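Local coordinates for putative lipoprotein (PDB 3OQQ) that is of unknown function but is probably an extracellular lipoprotein, and binds several calcium ions in the crystal, at residues A[143-148]-A[396-402]; A[403-408]-A[422-427]; A[126-132]-A[384-390]. All coordinates share one frame; numbering follows the deposited sequence.

Contact 1: residues A[143-148]-A[396-402]; sequences YDEDFN and YERVPFR. With CA (calcium ion), chain B; CA (calcium ion), chain C; ACT (acetate ion), chain F.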
loop_
_atom_site.group_PDB
_atom_site.type_symbol
_atom_site.label_atom_id
_atom_site.label_comp_id
_atom_site.label_asym_id
_atom_site.label_seq_id
_atom_site.Cartn_x
_atom_site.Cartn_y
_atom_site.Cartn_z
ATOM N N TYR A 143 -22.233 -1.010 -3.015
ATOM C CA TYR A 143 -21.713 -0.640 -1.696
ATOM C C TYR A 143 -22.549 -1.284 -0.558
ATOM O O TYR A 143 -22.345 -0.970 0.600
ATOM C CB TYR A 143 -21.609 0.882 -1.555
ATOM C CG TYR A 143 -22.657 1.638 -2.336
ATOM C CD1 TYR A 143 -24.004 1.570 -1.984
ATOM C CD2 TYR A 143 -22.304 2.435 -3.418
ATOM C CE1 TYR A 143 -24.973 2.282 -2.690
ATOM C CE2 TYR A 143 -23.265 3.158 -4.125
ATOM C CZ TYR A 143 -24.598 3.077 -3.758
ATOM O OH TYR A 143 -25.549 3.755 -4.482
ATOM N N ASP A 144 -23.445 -2.220 -0.903
ATOM C CA ASP A 144 -24.211 -3.057 0.015
ATOM C C ASP A 144 -23.391 -4.350 0.292
ATOM O O ASP A 144 -23.737 -5.144 1.168
ATOM C CB ASP A 144 -25.611 -3.374 -0.542
ATOM C CG ASP A 144 -26.691 -2.411 -0.064
ATOM O OD1 ASP A 144 -26.486 -1.752 0.979
ATOM O OD2 ASP A 144 -27.755 -2.369 -0.687
ATOM N N GLU A 145 -22.287 -4.542 -0.466
ATOM C CA GLU A 145 -21.309 -5.620 -0.237
ATOM C C GLU A 145 -20.552 -5.261 1.029
ATOM O O GLU A 145 -20.564 -4.084 1.401
ATOM C CB GLU A 145 -20.332 -5.776 -1.441
ATOM C CG GLU A 145 -20.976 -6.125 -2.782
ATOM C CD GLU A 145 -21.652 -7.472 -2.955
ATOM O OE1 GLU A 145 -21.852 -8.194 -1.952
ATOM O OE2 GLU A 145 -22.025 -7.788 -4.106
ATOM N N ASP A 146 -19.906 -6.240 1.705
ATOM C CA ASP A 146 -19.224 -5.949 2.964
ATOM C C ASP A 146 -17.762 -5.433 2.801
ATOM O O ASP A 146 -17.221 -4.849 3.751
ATOM C CB ASP A 146 -19.292 -7.147 3.953
ATOM C CG ASP A 146 -18.773 -8.517 3.518
ATOM O OD1 ASP A 146 -18.186 -8.622 2.416
ATOM O OD2 ASP A 146 -18.948 -9.478 4.283
ATOM N N PHE A 147 -17.144 -5.634 1.624
ATOM C CA PHE A 147 -15.770 -5.193 1.302
ATOM C C PHE A 147 -14.732 -5.664 2.336
ATOM O O PHE A 147 -13.789 -4.930 2.633
ATOM C CB PHE A 147 -15.673 -3.664 1.103
ATOM C CG PHE A 147 -16.060 -3.264 -0.303
ATOM C CD1 PHE A 147 -17.402 -3.063 -0.646
ATOM C CD2 PHE A 147 -15.091 -3.139 -1.300
ATOM C CE1 PHE A 147 -17.765 -2.734 -1.959
ATOM C CE2 PHE A 147 -15.451 -2.807 -2.612
ATOM C CZ PHE A 147 -16.785 -2.617 -2.936
ATOM N N ASN A 148 -14.873 -6.891 2.843
ATOM C CA ASN A 148 -13.876 -7.393 3.802
ATOM C C ASN A 148 -13.350 -8.759 3.358
ATOM O O ASN A 148 -12.703 -9.445 4.141
ATOM C CB ASN A 148 -14.463 -7.461 5.214
ATOM C CG ASN A 148 -15.548 -8.502 5.296
ATOM O OD1 ASN A 148 -15.764 -9.242 4.340
ATOM N ND2 ASN A 148 -16.217 -8.613 6.426
ATOM N N TYR A 396 -17.851 -5.953 9.723
ATOM C CA TYR A 396 -18.191 -7.308 10.180
ATOM C C TYR A 396 -18.793 -8.048 8.987
ATOM O O TYR A 396 -19.321 -7.397 8.081
ATOM C CB TYR A 396 -19.206 -7.267 11.344
ATOM C CG TYR A 396 -18.585 -7.005 12.693
ATOM C CD1 TYR A 396 -17.824 -7.980 13.332
ATOM C CD2 TYR A 396 -18.822 -5.815 13.370
ATOM C CE1 TYR A 396 -17.239 -7.740 14.571
ATOM C CE2 TYR A 396 -18.262 -5.574 14.621
ATOM C CZ TYR A 396 -17.458 -6.537 15.211
ATOM O OH TYR A 396 -16.895 -6.315 16.441
ATOM N N GLU A 397 -18.680 -9.381 8.960
ATOM C CA GLU A 397 -19.188 -10.196 7.856
ATOM C C GLU A 397 -20.659 -9.912 7.564
ATOM O O GLU A 397 -21.480 -9.847 8.491
ATOM C CB GLU A 397 -18.979 -11.690 8.138
ATOM C CG GLU A 397 -19.080 -12.572 6.890
ATOM C CD GLU A 397 -18.273 -12.199 5.659
ATOM O OE1 GLU A 397 -17.269 -11.459 5.783
ATOM O OE2 GLU A 397 -18.632 -12.674 4.558
ATOM N N ARG A 398 -20.975 -9.731 6.253
ATOM C CA ARG A 398 -22.307 -9.468 5.683
ATOM C C ARG A 398 -22.900 -8.116 6.121
ATOM O O ARG A 398 -24.066 -7.846 5.836
ATOM C CB ARG A 398 -23.291 -10.614 5.984
ATOM C CG ARG A 398 -23.055 -11.861 5.098
ATOM C CD ARG A 398 -23.958 -13.024 5.502
ATOM N NE ARG A 398 -23.764 -13.397 6.908
ATOM C CZ ARG A 398 -22.847 -14.262 7.346
ATOM N NH1 ARG A 398 -22.049 -14.893 6.488
ATOM N NH2 ARG A 398 -22.731 -14.512 8.644
ATOM N N VAL A 399 -22.106 -7.240 6.749
ATOM C CA VAL A 399 -22.577 -5.894 7.074
ATOM C C VAL A 399 -22.325 -5.024 5.823
ATOM O O VAL A 399 -21.166 -4.927 5.389
ATOM C CB VAL A 399 -21.920 -5.290 8.355
ATOM C CG1 VAL A 399 -22.211 -3.797 8.472
ATOM C CG2 VAL A 399 -22.367 -6.025 9.614
ATOM N N PRO A 400 -23.370 -4.391 5.228
ATOM C CA PRO A 400 -23.132 -3.531 4.047
ATOM C C PRO A 400 -22.102 -2.439 4.340
ATOM O O PRO A 400 -22.202 -1.783 5.375
ATOM C CB PRO A 400 -24.518 -2.926 3.762
ATOM C CG PRO A 400 -25.490 -3.889 4.352
ATOM C CD PRO A 400 -24.800 -4.390 5.611
ATOM N N PHE A 401 -21.112 -2.243 3.442
ATOM C CA PHE A 401 -20.056 -1.229 3.617
ATOM C C PHE A 401 -20.640 0.165 3.905
ATOM O O PHE A 401 -20.204 0.806 4.854
ATOM C CB PHE A 401 -19.103 -1.178 2.410
ATOM C CG PHE A 401 -17.791 -0.504 2.762
ATOM C CD1 PHE A 401 -16.884 -1.114 3.628
ATOM C CD2 PHE A 401 -17.494 0.761 2.283
ATOM C CE1 PHE A 401 -15.688 -0.473 3.983
ATOM C CE2 PHE A 401 -16.288 1.401 2.629
ATOM C CZ PHE A 401 -15.391 0.778 3.465
ATOM N N ARG A 402 -21.687 0.589 3.154
ATOM C CA ARG A 402 -22.386 1.876 3.306
ATOM C C ARG A 402 -23.041 2.023 4.738
ATOM O O ARG A 402 -23.311 3.147 5.163
ATOM C CB ARG A 402 -23.447 2.025 2.199
ATOM C CG ARG A 402 -24.721 1.239 2.493
ATOM C CD ARG A 402 -25.573 0.957 1.302
ATOM N NE ARG A 402 -26.254 2.141 0.815
ATOM C CZ ARG A 402 -27.298 2.116 -0.006
ATOM N NH1 ARG A 402 -27.818 0.956 -0.397
ATOM N NH2 ARG A 402 -27.838 3.246 -0.431
HETATM CA CA CA B . -17.201 -10.927 3.434
HETATM CA CA CA C . -18.189 -9.688 0.127
HETATM C C ACT F . -18.404 -3.759 18.205
HETATM O O ACT F . -17.505 -3.815 17.308
HETATM O OXT ACT F . -18.425 -2.870 19.114
HETATM C CH3 ACT F . -19.503 -4.796 18.188
HETATM O O HOH W 1 -20.479 -8.917 0.241
HETATM O O HOH W 2 -18.744 -11.620 1.363
HETATM O O HOH W 3 -18.756 -11.430 -1.397
#

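Contact 2: residues A[403-408]-A[422-427]; sequences EAYPDF and WYENFV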
loop_
_atom_site.group_PDB
_atom_site.type_symbol
_atom_site.label_atom_id
_atom_site.label_comp_id
_atom_site.label_asym_id
_atom_site.label_seq_id
_atom_site.Cartn_x
_atom_site.Cartn_y
_atom_site.Cartn_z
ATOM N N GLU A 403 -23.294 0.900 5.453
ATOM C CA GLU A 403 -23.830 0.933 6.833
ATOM C C GLU A 403 -22.691 1.089 7.838
ATOM O O GLU A 403 -22.854 1.793 8.826
ATOM C CB GLU A 403 -24.682 -0.308 7.149
ATOM C CG GLU A 403 -26.005 -0.299 6.405
ATOM C CD GLU A 403 -27.001 -1.378 6.767
ATOM O OE1 GLU A 403 -26.919 -1.924 7.890
ATOM O OE2 GLU A 403 -27.878 -1.671 5.924
ATOM N N ALA A 404 -21.530 0.454 7.581
ATOM C CA ALA A 404 -20.324 0.628 8.401
ATOM C C ALA A 404 -19.800 2.062 8.253
ATOM O O ALA A 404 -19.288 2.629 9.223
ATOM C CB ALA A 404 -19.247 -0.365 7.969
ATOM N N TYR A 405 -19.930 2.643 7.018
ATOM C CA TYR A 405 -19.489 3.999 6.687
ATOM C C TYR A 405 -20.680 4.817 6.128
ATOM O O TYR A 405 -20.875 4.830 4.907
ATOM C CB TYR A 405 -18.272 3.952 5.703
ATOM C CG TYR A 405 -17.038 3.438 6.408
ATOM C CD1 TYR A 405 -16.224 4.298 7.142
ATOM C CD2 TYR A 405 -16.762 2.071 6.461
ATOM C CE1 TYR A 405 -15.145 3.816 7.883
ATOM C CE2 TYR A 405 -15.706 1.575 7.221
ATOM C CZ TYR A 405 -14.900 2.454 7.932
ATOM O OH TYR A 405 -13.884 1.976 8.715
ATOM N N PRO A 406 -21.467 5.532 6.997
ATOM C CA PRO A 406 -22.665 6.254 6.497
ATOM C C PRO A 406 -22.403 7.419 5.535
ATOM O O PRO A 406 -23.340 7.869 4.886
ATOM C CB PRO A 406 -23.342 6.770 7.781
ATOM C CG PRO A 406 -22.808 5.895 8.878
ATOM C CD PRO A 406 -21.396 5.578 8.475
ATOM N N ASP A 407 -21.173 7.945 5.467
ATOM C CA ASP A 407 -20.863 9.034 4.529
ATOM C C ASP A 407 -20.218 8.531 3.221
ATOM O O ASP A 407 -19.904 9.349 2.345
ATOM C CB ASP A 407 -19.965 10.056 5.203
ATOM C CG ASP A 407 -20.687 10.788 6.314
ATOM O OD1 ASP A 407 -21.929 10.897 6.241
ATOM O OD2 ASP A 407 -20.014 11.255 7.238
ATOM N N PHE A 408 -20.013 7.195 3.089
ATOM C CA PHE A 408 -19.382 6.590 1.904
ATOM C C PHE A 408 -20.128 6.939 0.608
ATOM O O PHE A 408 -19.489 7.446 -0.315
ATOM C CB PHE A 408 -19.261 5.056 2.037
ATOM C CG PHE A 408 -18.561 4.345 0.888
ATOM C CD1 PHE A 408 -17.207 4.549 0.639
ATOM C CD2 PHE A 408 -19.253 3.458 0.071
ATOM C CE1 PHE A 408 -16.561 3.884 -0.408
ATOM C CE2 PHE A 408 -18.599 2.777 -0.957
ATOM C CZ PHE A 408 -17.255 2.983 -1.182
ATOM N N TRP A 422 -14.818 10.646 4.737
ATOM C CA TRP A 422 -15.898 9.714 5.036
ATOM C C TRP A 422 -15.429 8.537 5.896
ATOM O O TRP A 422 -16.228 8.047 6.699
ATOM C CB TRP A 422 -16.537 9.181 3.740
ATOM C CG TRP A 422 -15.584 8.413 2.878
ATOM C CD1 TRP A 422 -14.816 8.904 1.865
ATOM C CD2 TRP A 422 -15.281 7.011 2.970
ATOM N NE1 TRP A 422 -14.090 7.890 1.290
ATOM C CE2 TRP A 422 -14.361 6.714 1.942
ATOM C CE3 TRP A 422 -15.730 5.963 3.806
ATOM C CZ2 TRP A 422 -13.823 5.424 1.761
ATOM C CZ3 TRP A 422 -15.169 4.697 3.653
ATOM C CH2 TRP A 422 -14.262 4.428 2.609
ATOM N N TYR A 423 -14.153 8.077 5.693
ATOM C CA TYR A 423 -13.514 6.929 6.364
ATOM C C TYR A 423 -13.301 7.176 7.861
ATOM O O TYR A 423 -13.132 6.216 8.611
ATOM C CB TYR A 423 -12.177 6.569 5.700
ATOM C CG TYR A 423 -11.318 7.780 5.391
ATOM C CD1 TYR A 423 -10.600 8.424 6.394
ATOM C CD2 TYR A 423 -11.210 8.267 4.094
ATOM C CE1 TYR A 423 -9.849 9.566 6.125
ATOM C CE2 TYR A 423 -10.424 9.381 3.807
ATOM C CZ TYR A 423 -9.755 10.036 4.830
ATOM O OH TYR A 423 -8.981 11.142 4.561
ATOM N N GLU A 424 -13.327 8.455 8.291
ATOM C CA GLU A 424 -13.215 8.842 9.692
ATOM C C GLU A 424 -14.563 8.611 10.410
ATOM O O GLU A 424 -14.601 8.571 11.646
ATOM C CB GLU A 424 -12.794 10.328 9.821
ATOM C CG GLU A 424 -11.356 10.603 9.427
ATOM C CD GLU A 424 -10.782 11.983 9.686
ATOM O OE1 GLU A 424 -11.535 12.892 10.101
ATOM O OE2 GLU A 424 -9.569 12.160 9.443
ATOM N N ASN A 425 -15.668 8.496 9.654
ATOM C CA ASN A 425 -16.987 8.329 10.276
ATOM C C ASN A 425 -17.436 6.868 10.196
ATOM O O ASN A 425 -18.251 6.512 9.355
ATOM C CB ASN A 425 -18.037 9.292 9.657
ATOM C CG ASN A 425 -19.426 9.194 10.281
ATOM O OD1 ASN A 425 -19.608 8.791 11.437
ATOM N ND2 ASN A 425 -20.442 9.569 9.538
ATOM N N PHE A 426 -16.871 6.016 11.058
ATOM C CA PHE A 426 -17.233 4.600 11.070
ATOM C C PHE A 426 -18.211 4.336 12.191
ATOM O O PHE A 426 -18.208 5.055 13.175
ATOM C CB PHE A 426 -15.970 3.717 11.232
ATOM C CG PHE A 426 -15.214 3.943 12.529
ATOM C CD1 PHE A 426 -14.237 4.928 12.621
ATOM C CD2 PHE A 426 -15.490 3.180 13.655
ATOM C CE1 PHE A 426 -13.553 5.143 13.814
ATOM C CE2 PHE A 426 -14.818 3.410 14.857
ATOM C CZ PHE A 426 -13.847 4.385 14.923
ATOM N N VAL A 427 -19.025 3.291 12.071
ATOM C CA VAL A 427 -19.948 2.878 13.132
ATOM C C VAL A 427 -19.240 1.737 13.859
ATOM O O VAL A 427 -18.926 0.709 13.238
ATOM C CB VAL A 427 -21.320 2.465 12.564
ATOM C CG1 VAL A 427 -22.239 1.943 13.660
ATOM C CG2 VAL A 427 -21.967 3.628 11.815
HETATM O O HOH W 4 -12.005 3.831 10.342
HETATM O O HOH W 5 -18.763 7.260 6.681
#

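Contact 3: residues A[126-132]-A[384-390]; sequences TGVVMFE and WGVKLPV. With CA (calcium ion), chain C.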
loop_
_atom_site.group_PDB
_atom_site.type_symbol
_atom_site.label_atom_id
_atom_site.label_comp_id
_atom_site.label_asym_id
_atom_site.label_seq_id
_atom_site.Cartn_x
_atom_site.Cartn_y
_atom_site.Cartn_z
ATOM N N THR A 126 1.326 4.532 2.731
ATOM C CA THR A 126 0.685 3.405 3.424
ATOM C C THR A 126 -0.841 3.539 3.289
ATOM O O THR A 126 -1.353 4.632 3.061
ATOM C CB THR A 126 1.174 3.295 4.899
ATOM O OG1 THR A 126 0.608 2.134 5.509
ATOM C CG2 THR A 126 0.874 4.545 5.747
ATOM N N GLY A 127 -1.538 2.417 3.392
ATOM C CA GLY A 127 -2.986 2.372 3.311
ATOM C C GLY A 127 -3.504 0.983 3.612
ATOM O O GLY A 127 -2.742 0.076 3.959
ATOM N N VAL A 128 -4.806 0.815 3.491
ATOM C CA VAL A 128 -5.452 -0.481 3.678
ATOM C C VAL A 128 -6.224 -0.776 2.412
ATOM O O VAL A 128 -6.909 0.099 1.882
ATOM C CB VAL A 128 -6.322 -0.632 4.973
ATOM C CG1 VAL A 128 -7.575 0.257 4.946
ATOM C CG2 VAL A 128 -6.682 -2.110 5.209
ATOM N N VAL A 129 -6.071 -1.993 1.910
ATOM C CA VAL A 129 -6.745 -2.412 0.696
ATOM C C VAL A 129 -7.880 -3.316 1.102
ATOM O O VAL A 129 -7.691 -4.245 1.897
ATOM C CB VAL A 129 -5.794 -3.078 -0.320
ATOM C CG1 VAL A 129 -6.565 -3.563 -1.536
ATOM C CG2 VAL A 129 -4.697 -2.115 -0.748
HETATM N N MSE A 130 -9.065 -3.038 0.557
HETATM C CA MSE A 130 -10.259 -3.817 0.850
HETATM C C MSE A 130 -10.867 -4.300 -0.416
HETATM O O MSE A 130 -11.269 -3.491 -1.234
HETATM C CB MSE A 130 -11.263 -2.989 1.663
HETATM C CG MSE A 130 -10.730 -2.635 3.024
HETATM SE SE MSE A 130 -12.139 -1.924 4.131
HETATM C CE MSE A 130 -11.011 -1.312 5.564
ATOM N N PHE A 131 -10.987 -5.629 -0.556
ATOM C CA PHE A 131 -11.523 -6.235 -1.769
ATOM C C PHE A 131 -12.772 -7.027 -1.546
ATOM O O PHE A 131 -12.950 -7.622 -0.489
ATOM C CB PHE A 131 -10.484 -7.195 -2.372
ATOM C CG PHE A 131 -9.617 -6.573 -3.409
ATOM C CD1 PHE A 131 -10.100 -6.344 -4.700
ATOM C CD2 PHE A 131 -8.298 -6.239 -3.124
ATOM C CE1 PHE A 131 -9.277 -5.782 -5.675
ATOM C CE2 PHE A 131 -7.488 -5.641 -4.099
ATOM C CZ PHE A 131 -7.979 -5.428 -5.364
ATOM N N GLU A 132 -13.606 -7.077 -2.599
ATOM C CA GLU A 132 -14.771 -7.935 -2.802
ATOM C C GLU A 132 -14.266 -9.089 -3.676
ATOM O O GLU A 132 -13.455 -8.857 -4.568
ATOM C CB GLU A 132 -15.941 -7.166 -3.445
ATOM C CG GLU A 132 -16.945 -6.641 -2.418
ATOM C CD GLU A 132 -17.541 -7.730 -1.545
ATOM O OE1 GLU A 132 -18.223 -8.615 -2.106
ATOM O OE2 GLU A 132 -17.311 -7.723 -0.312
ATOM N N TRP A 384 -14.711 -3.350 -7.198
ATOM C CA TRP A 384 -14.615 -4.548 -6.377
ATOM C C TRP A 384 -13.477 -4.377 -5.365
ATOM O O TRP A 384 -13.194 -5.304 -4.628
ATOM C CB TRP A 384 -14.397 -5.822 -7.223
ATOM C CG TRP A 384 -15.660 -6.399 -7.778
ATOM C CD1 TRP A 384 -16.440 -7.372 -7.219
ATOM C CD2 TRP A 384 -16.314 -6.008 -9.001
ATOM N NE1 TRP A 384 -17.533 -7.624 -8.026
ATOM C CE2 TRP A 384 -17.469 -6.817 -9.135
ATOM C CE3 TRP A 384 -16.046 -5.032 -9.984
ATOM C CZ2 TRP A 384 -18.319 -6.722 -10.235
ATOM C CZ3 TRP A 384 -16.892 -4.942 -11.074
ATOM C CH2 TRP A 384 -18.020 -5.771 -11.186
ATOM N N GLY A 385 -12.856 -3.198 -5.336
ATOM C CA GLY A 385 -11.779 -2.894 -4.400
ATOM C C GLY A 385 -11.562 -1.414 -4.163
ATOM O O GLY A 385 -11.706 -0.603 -5.081
ATOM N N VAL A 386 -11.156 -1.062 -2.933
ATOM C CA VAL A 386 -10.858 0.320 -2.535
ATOM C C VAL A 386 -9.540 0.369 -1.746
ATOM O O VAL A 386 -9.178 -0.587 -1.063
ATOM C CB VAL A 386 -12.026 0.996 -1.752
ATOM C CG1 VAL A 386 -13.214 1.286 -2.669
ATOM C CG2 VAL A 386 -12.467 0.170 -0.544
ATOM N N LYS A 387 -8.811 1.477 -1.881
ATOM C CA LYS A 387 -7.548 1.704 -1.185
ATOM C C LYS A 387 -7.759 2.911 -0.286
ATOM O O LYS A 387 -8.067 4.020 -0.751
ATOM C CB LYS A 387 -6.412 1.902 -2.184
ATOM C CG LYS A 387 -5.031 1.970 -1.546
ATOM C CD LYS A 387 -3.979 1.936 -2.649
ATOM C CE LYS A 387 -3.665 3.289 -3.226
ATOM N NZ LYS A 387 -2.594 3.197 -4.252
ATOM N N LEU A 388 -7.631 2.671 1.017
ATOM C CA LEU A 388 -8.008 3.629 2.050
ATOM C C LEU A 388 -6.879 4.014 3.006
ATOM O O LEU A 388 -5.915 3.259 3.122
ATOM C CB LEU A 388 -9.153 2.948 2.873
ATOM C CG LEU A 388 -10.306 2.291 2.074
ATOM C CD1 LEU A 388 -11.330 1.696 2.980
ATOM C CD2 LEU A 388 -11.009 3.296 1.155
ATOM N N PRO A 389 -7.034 5.101 3.811
ATOM C CA PRO A 389 -6.032 5.385 4.865
ATOM C C PRO A 389 -5.846 4.159 5.751
ATOM O O PRO A 389 -6.806 3.416 5.999
ATOM C CB PRO A 389 -6.653 6.569 5.606
ATOM C CG PRO A 389 -7.442 7.272 4.541
ATOM C CD PRO A 389 -8.109 6.132 3.833
ATOM N N VAL A 390 -4.609 3.902 6.163
ATOM C CA VAL A 390 -4.196 2.651 6.828
ATOM C C VAL A 390 -5.026 2.324 8.090
ATOM O O VAL A 390 -5.355 1.155 8.301
ATOM C CB VAL A 390 -2.668 2.575 7.090
ATOM C CG1 VAL A 390 -2.201 3.648 8.078
ATOM C CG2 VAL A 390 -2.245 1.164 7.521
HETATM CA CA CA C . -18.189 -9.688 0.127
HETATM O O HOH W 6 -2.836 5.791 5.358
HETATM O O HOH W 2 -18.744 -11.620 1.363
HETATM O O HOH W 3 -18.756 -11.430 -1.397
HETATM O O HOH W 1 -20.479 -8.917 0.241
#

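Contact 1: residues A[143-148]-A[396-402]
Asp146 reaches the 396-402 segment through a metal ion and a backbone amide at once. Its OD2 lies 2.4 Å from the calcium ion of chain B, which Glu397 grips with both carboxylate oxygens. OD2 of Asp146 also accepts a nearly straight hydrogen bond from Arg398 N (2.8 Å, 166° at the hydrogen), met on its anti side. The first torsion explains the reach: chi1 of 56° sets CG between the backbone N and the carbonyl carbon, from where OD2 meets the amide that the type II beta turn from Tyr396 to Val399 presents. OD1 of Asp146 touches both metals, 2.5 Å from the calcium ion of chain C, making the carboxylate a bridge in a two-calcium site. Asn148, Asp149 and Gly186 complete the chain B ion's protein shell, while Glu132 and Asp149 join the other. Further along, Pro400 is the N-cap residue of helix 401-404, and the loop 143-148 supplies acceptors for the helix's first amides. Phe401 N donates to Glu145 O at 2.8 Å, and Arg402 N to Tyr143 O at 3.1 Å. CD1 of Phe401 comes within 3.8 Å of Phe147 CB, the two rings meeting obliquely. The guanidinium of Arg402 has one face covered by the rim of the Tyr143 ring, whose CE1 is 3.6 Å from CZ of Arg402; the planes are 65° apart, so the groups do not stack. Arg402 NH1 forms a weak salt bridge with the Asp144 carboxylate, 3.3 Å from its OD2.

Contact 2: residues A[403-408]-A[422-427]
Asp407 and Trp422 face each other across a water molecule that three backbone groups hold, joining the type I beta turn from Tyr405 to Phe408 to the 3-10 segment 422-424. This water accepts from Asp407 N at 2.8 Å and donates to Trp422 O at 2.7 Å. Its other proton goes to Asn425 O, 2.8 Å away, so both of its hydrogens are committed to the 422-427 segment. Beside it a direct side-chain bond runs from Asn425 ND2 to Asp407 OD2 (2.9 Å). The amide comes in from above the carboxylate, 67° out of its plane, rather than within that plane. Val427 N completes the polar set by donating to Ala404 O at 2.9 Å, where helix 401-404 ends. Trp422 also belongs to an aromatic cluster with Tyr405 and Phe408. A chi1 of 62° places its CG between the backbone N and the carbonyl carbon and turns the indole back over the 403-408 segment. There its CZ3 edge meets the face of Tyr405, 3.6 Å from CG of that ring, in an offset edge-to-face pair with planes at 89°. Phe408 in turn brings its own edge to the indole face, CD1 lying 3.5 Å from Trp422 CH2, while Tyr423 CB covers the opposite face. Tyr405 OH bonds to Arg393 O, which fixes the far end of that ring. The loop therefore closes by two chemistries: directional bonds between backbones, between side chains and through a water, and edge-to-face packing that sets the indole's edge to Tyr405 and one face to Phe408.

Contact 3: residues A[126-132]-A[384-390]
Thr126 touches Val390 just past the end of strand 385-388, its OG1 3.6 Å from CG2 of the valine. That hydroxyl, anti to the backbone N (chi1 -176°), bonds to Tyr154 O, while a water links Thr126 O with Val390 N. Gly127 follows, its CA only 3.1 Å from Leu388 O; a CB built here would collide with this oxygen, so the close approach relies on the missing side chain. Val128 and Leu388 form a hydrogen-bonded pair, Val128 N donating to Leu388 O at 2.7 Å and its carbonyl receiving Leu388 N in return. The CG1 branch of Val128 lies 3.7 Å from Leu388 CB. Val129 opposes Lys387 in a non-hydrogen-bonded pair, beside a lysine chain that bends away to Gln333 and Thr330. Met130, a selenomethionine in the crystal, pairs with Val386 through two hydrogen bonds. Its extended chain crosses Leu388 at about a right angle, SE coming 3.9 Å from CD1. Phe131 meets Gly385 obliquely, its CD1 3.8 Å from the glycine CA, where a side chain would strike the ring. Replacing this ring by an alanine is likely to open a gap beside Gly385 CA, leaving the glycine without its aromatic neighbour. Glu132 N ends the ladder with a hydrogen bond to Trp384 O, and the Glu132 carboxylate chelates the calcium ion of chain C, OE2 at 2.2 Å; OE2 also accepts from Phe147 N. The axes run at 161°, and residues 126-131 pair with 385-388 along one edge while Gly127, Val129 and Phe131 make backbone bonds to strand 150-161. Val129, Phe131 and Lys387 pack against strand 333-339, whereas Val128 and Met130 meet Arg183 of strand 173-184.

From the N terminus the chain first lays down 126-132 and then, a short loop later, 143-148; both wait some 250 residues for their partners. Contact 3 closes when 384-390 joins strand 122-131, and contact 1 when 396-402 returns to the calcium loop. Since their segments alternate, these two long closures cross, and they share the calcium ion of chain C, with Phe147 N probably bonded to Glu132 OE2. Contact 2 opens only afterwards, at 403-408, and closes a short loop containing helix 408-413. It packs on both others: Phe401 against Trp422 and Phe408, Trp422 against Leu388. Together they tie the C-terminal region to strand 122-131 and the two-calcium site.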